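Local structure of L-aspartate semialdehyde sulfurtransferase (Methanocaldococcus jannaschii, 3KPB) at residues T1-I12 with T74-I86. The protein probably makes homocysteine from aspartate semialdehyde and sulfide with a partner protein, and binds S-adenosylmethionine and methylthioadenosine through the paired CBS domains of this C-terminal piece. Residues are numbered along the deposited sequence; the frame is centred on the assembly and turned at random.
Sequences TLVKDILSKPPI and TAHEDEPVDHVAI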
# COMPACT_ATOMS: atom_id res chain seq x y z
N THR A 1 15.19 -21.33 11.93
CA THR A 1 13.81 -20.88 11.61
C THR A 1 13.55 -21.03 10.11
O THR A 1 13.95 -20.18 9.32
CB THR A 1 13.59 -19.39 11.97
OG1 THR A 1 14.68 -18.91 12.80
CG2 THR A 1 12.27 -19.19 12.70
N LEU A 2 12.89 -22.12 9.72
CA LEU A 2 12.48 -22.26 8.32
C LEU A 2 11.14 -21.55 8.10
O LEU A 2 10.51 -21.07 9.05
CB LEU A 2 12.42 -23.74 7.89
CG LEU A 2 13.71 -24.57 7.87
CD1 LEU A 2 13.44 -25.95 7.28
CD2 LEU A 2 14.85 -23.87 7.12
N VAL A 3 10.70 -21.48 6.84
CA VAL A 3 9.43 -20.84 6.48
C VAL A 3 8.23 -21.75 6.75
O VAL A 3 7.28 -21.33 7.42
CB VAL A 3 9.43 -20.35 5.01
CG1 VAL A 3 8.02 -20.06 4.52
CG2 VAL A 3 10.29 -19.10 4.87
N LYS A 4 8.27 -22.99 6.24
CA LYS A 4 7.15 -23.95 6.34
C LYS A 4 6.70 -24.13 7.79
O LYS A 4 5.58 -24.56 8.07
CB LYS A 4 7.53 -25.30 5.70
CG LYS A 4 8.48 -26.20 6.53
CD LYS A 4 9.25 -27.22 5.66
CE LYS A 4 8.29 -28.29 5.01
NZ LYS A 4 7.50 -27.71 3.84
N ASP A 5 7.63 -23.77 8.68
CA ASP A 5 7.49 -23.78 10.13
C ASP A 5 6.57 -22.69 10.67
O ASP A 5 5.77 -22.93 11.60
CB ASP A 5 8.86 -23.50 10.75
CG ASP A 5 9.70 -24.74 10.94
OD1 ASP A 5 10.75 -24.62 11.62
OD2 ASP A 5 9.35 -25.82 10.42
N ILE A 6 6.73 -21.48 10.13
CA ILE A 6 6.09 -20.29 10.70
C ILE A 6 4.75 -19.96 10.05
O ILE A 6 4.07 -19.00 10.45
CB ILE A 6 7.02 -19.05 10.64
CG1 ILE A 6 7.09 -18.49 9.20
CG2 ILE A 6 8.41 -19.40 11.18
CD1 ILE A 6 7.44 -17.01 9.14
N LEU A 7 4.38 -20.75 9.05
CA LEU A 7 3.08 -20.63 8.41
C LEU A 7 1.98 -21.03 9.38
O LEU A 7 2.04 -22.10 9.99
CB LEU A 7 3.04 -21.50 7.16
CG LEU A 7 3.33 -20.86 5.79
CD1 LEU A 7 4.16 -19.54 5.87
CD2 LEU A 7 4.01 -21.86 4.87
N SER A 8 0.98 -20.17 9.52
CA SER A 8 -0.02 -20.32 10.58
C SER A 8 -1.44 -20.50 10.06
O SER A 8 -2.34 -20.87 10.82
CB SER A 8 0.04 -19.11 11.51
OG SER A 8 -0.27 -17.92 10.81
N LYS A 9 -1.65 -20.25 8.77
CA LYS A 9 -3.00 -20.18 8.22
C LYS A 9 -2.99 -20.60 6.76
O LYS A 9 -1.91 -20.62 6.14
CB LYS A 9 -3.52 -18.75 8.34
CG LYS A 9 -2.65 -17.73 7.62
CD LYS A 9 -3.01 -16.33 8.05
CE LYS A 9 -2.24 -15.29 7.27
NZ LYS A 9 -2.49 -13.92 7.82
N PRO A 10 -4.17 -20.93 6.19
CA PRO A 10 -4.24 -21.35 4.79
C PRO A 10 -3.84 -20.24 3.82
O PRO A 10 -3.96 -19.06 4.17
CB PRO A 10 -5.72 -21.70 4.60
CG PRO A 10 -6.25 -21.93 5.96
CD PRO A 10 -5.50 -20.97 6.83
N PRO A 11 -3.37 -20.61 2.62
CA PRO A 11 -3.11 -19.61 1.60
C PRO A 11 -4.43 -19.03 1.08
O PRO A 11 -5.45 -19.72 1.06
CB PRO A 11 -2.38 -20.39 0.51
CG PRO A 11 -2.83 -21.79 0.67
CD PRO A 11 -3.19 -21.99 2.11
N ILE A 12 -4.41 -17.76 0.68
CA ILE A 12 -5.55 -17.15 0.00
C ILE A 12 -5.05 -16.72 -1.37
O ILE A 12 -4.14 -15.89 -1.47
CB ILE A 12 -6.15 -15.96 0.79
CG1 ILE A 12 -6.75 -16.45 2.11
CG2 ILE A 12 -7.22 -15.25 -0.06
CD1 ILE A 12 -7.05 -15.35 3.10
N THR A 74 9.48 -14.92 -4.47
CA THR A 74 8.87 -15.97 -3.67
C THR A 74 9.85 -16.52 -2.65
O THR A 74 11.06 -16.23 -2.71
CB THR A 74 8.41 -17.16 -4.56
OG1 THR A 74 9.54 -17.70 -5.26
CG2 THR A 74 7.37 -16.72 -5.57
N ALA A 75 9.31 -17.28 -1.71
CA ALA A 75 10.10 -18.04 -0.77
C ALA A 75 9.76 -19.51 -0.91
O ALA A 75 8.65 -19.87 -1.32
CB ALA A 75 9.85 -17.57 0.65
N HIS A 76 10.71 -20.36 -0.59
CA HIS A 76 10.47 -21.79 -0.67
C HIS A 76 10.08 -22.26 0.71
O HIS A 76 10.52 -21.71 1.72
CB HIS A 76 11.71 -22.52 -1.17
CG HIS A 76 11.44 -23.91 -1.66
ND1 HIS A 76 11.46 -25.01 -0.83
CD2 HIS A 76 11.18 -24.38 -2.90
CE1 HIS A 76 11.21 -26.10 -1.54
NE2 HIS A 76 11.03 -25.74 -2.80
N GLU A 77 9.21 -23.27 0.74
CA GLU A 77 8.79 -23.84 2.00
C GLU A 77 9.98 -24.24 2.88
O GLU A 77 9.95 -24.03 4.09
CB GLU A 77 7.78 -24.98 1.81
CG GLU A 77 8.04 -25.91 0.63
CD GLU A 77 7.02 -27.04 0.53
OE1 GLU A 77 5.86 -26.85 0.98
OE2 GLU A 77 7.37 -28.11 0.01
N ASP A 78 11.05 -24.75 2.26
CA ASP A 78 12.25 -25.15 3.00
C ASP A 78 13.30 -24.04 3.20
O ASP A 78 14.39 -24.29 3.73
CB ASP A 78 12.92 -26.40 2.37
CG ASP A 78 11.90 -27.50 2.01
OD1 ASP A 78 10.86 -27.63 2.69
OD2 ASP A 78 12.17 -28.24 1.04
N GLU A 79 12.98 -22.81 2.79
CA GLU A 79 13.90 -21.66 2.92
C GLU A 79 13.95 -21.11 4.36
O GLU A 79 12.92 -21.08 5.04
CB GLU A 79 13.48 -20.57 1.93
CG GLU A 79 14.39 -19.34 1.83
CD GLU A 79 14.02 -18.47 0.63
OE1 GLU A 79 13.04 -18.82 -0.07
OE2 GLU A 79 14.70 -17.45 0.38
N PRO A 80 15.15 -20.71 4.83
CA PRO A 80 15.29 -19.99 6.11
C PRO A 80 14.68 -18.57 6.14
O PRO A 80 14.82 -17.82 5.17
CB PRO A 80 16.81 -19.92 6.33
CG PRO A 80 17.46 -20.55 5.14
CD PRO A 80 16.43 -21.29 4.36
N VAL A 81 14.03 -18.24 7.27
CA VAL A 81 13.34 -16.95 7.47
C VAL A 81 14.22 -15.70 7.27
O VAL A 81 13.76 -14.71 6.70
CB VAL A 81 12.66 -16.92 8.87
CG1 VAL A 81 12.22 -15.51 9.25
CG2 VAL A 81 11.47 -17.87 8.91
N ASP A 82 15.46 -15.76 7.75
CA ASP A 82 16.39 -14.63 7.61
C ASP A 82 16.61 -14.24 6.14
O ASP A 82 16.71 -13.06 5.82
CB ASP A 82 17.73 -14.97 8.26
CG ASP A 82 18.18 -13.91 9.24
OD1 ASP A 82 17.96 -12.71 8.99
OD2 ASP A 82 18.77 -14.29 10.28
N HIS A 83 16.70 -15.25 5.27
CA HIS A 83 16.91 -15.05 3.84
C HIS A 83 15.70 -14.31 3.24
O HIS A 83 15.85 -13.45 2.36
CB HIS A 83 17.15 -16.39 3.12
CG HIS A 83 18.46 -17.05 3.45
ND1 HIS A 83 18.78 -17.49 4.72
CD2 HIS A 83 19.52 -17.38 2.67
CE1 HIS A 83 19.99 -18.04 4.71
NE2 HIS A 83 20.45 -17.99 3.47
N VAL A 84 14.50 -14.64 3.74
CA VAL A 84 13.25 -14.02 3.32
C VAL A 84 13.20 -12.56 3.76
O VAL A 84 12.85 -11.68 2.96
CB VAL A 84 12.01 -14.78 3.86
CG1 VAL A 84 10.71 -14.11 3.42
CG2 VAL A 84 12.04 -16.23 3.41
N ALA A 85 13.55 -12.30 5.02
CA ALA A 85 13.69 -10.93 5.51
C ALA A 85 14.63 -10.10 4.63
O ALA A 85 14.31 -8.97 4.26
CB ALA A 85 14.17 -10.93 6.96
N ILE A 86 15.78 -10.67 4.27
CA ILE A 86 16.74 -9.96 3.41
C ILE A 86 16.17 -9.69 2.01
O ILE A 86 16.33 -8.59 1.48
CB ILE A 86 18.12 -10.66 3.36
CG1 ILE A 86 18.80 -10.56 4.72
CG2 ILE A 86 19.01 -10.06 2.26
CD1 ILE A 86 19.76 -11.70 5.04
O HOH W 1 4.38 -28.08 2.89
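In this CBS domain pair, the N-terminal start of the chain, Thr1 to Ile6, packs on the second CBS motif, where strand 75-76 leads through a tight turn into helix 81-91. Three backbone bonds join them. Val81 N, at the start of the helix, gives a nearly straight bond to Thr1 O (2.8 Å, 177°). Val3 N donates to Glu79 O at 2.9 Å; Leu2 and Pro80 form a single beta bridge between these two bonds. Lys4 N uses a lone pair of Glu77 O in the type I turn from His76 to Glu79.

Val3 is buried. Its CG2, anti to its own carbonyl carbon, meets Val84 CG2 at 3.7 Å. Val98 and Val109, on strands 95-99 and 105-110 of the sheet that strand 75-76 borders, also touch Val3. Val81 CG2 lies against Leu2 O, which is buried without a polar partner, and reaches Ile6 CG2 at 4.1 Å. Leu2 CD2 touches Pro80 CD. The segment runs on to Ser8 and Ile12, which bind methylthioadenosine, and Ile6 lies near Asp113 of such a site.

Bends at chi3 (-66°) and chi4 (75°) fold Lys4 back, and NZ forms long salt bridges to Glu77 OE1 (3.4 Å) and Asp78 OD1 (3.6 Å). A water links Glu77 OE1 and, weakly, Lys4 NZ. With an alanine here in place of Glu77, Lys4 NZ would probably keep Asp78 as its one carboxylate in this network, and the water would lose the OE1 it donates to.

The backbone bonds set the register, the valines bury the inner side, and the long ion pairs probably add only modest attraction where Lys4 and Asp78 are exposed to solvent.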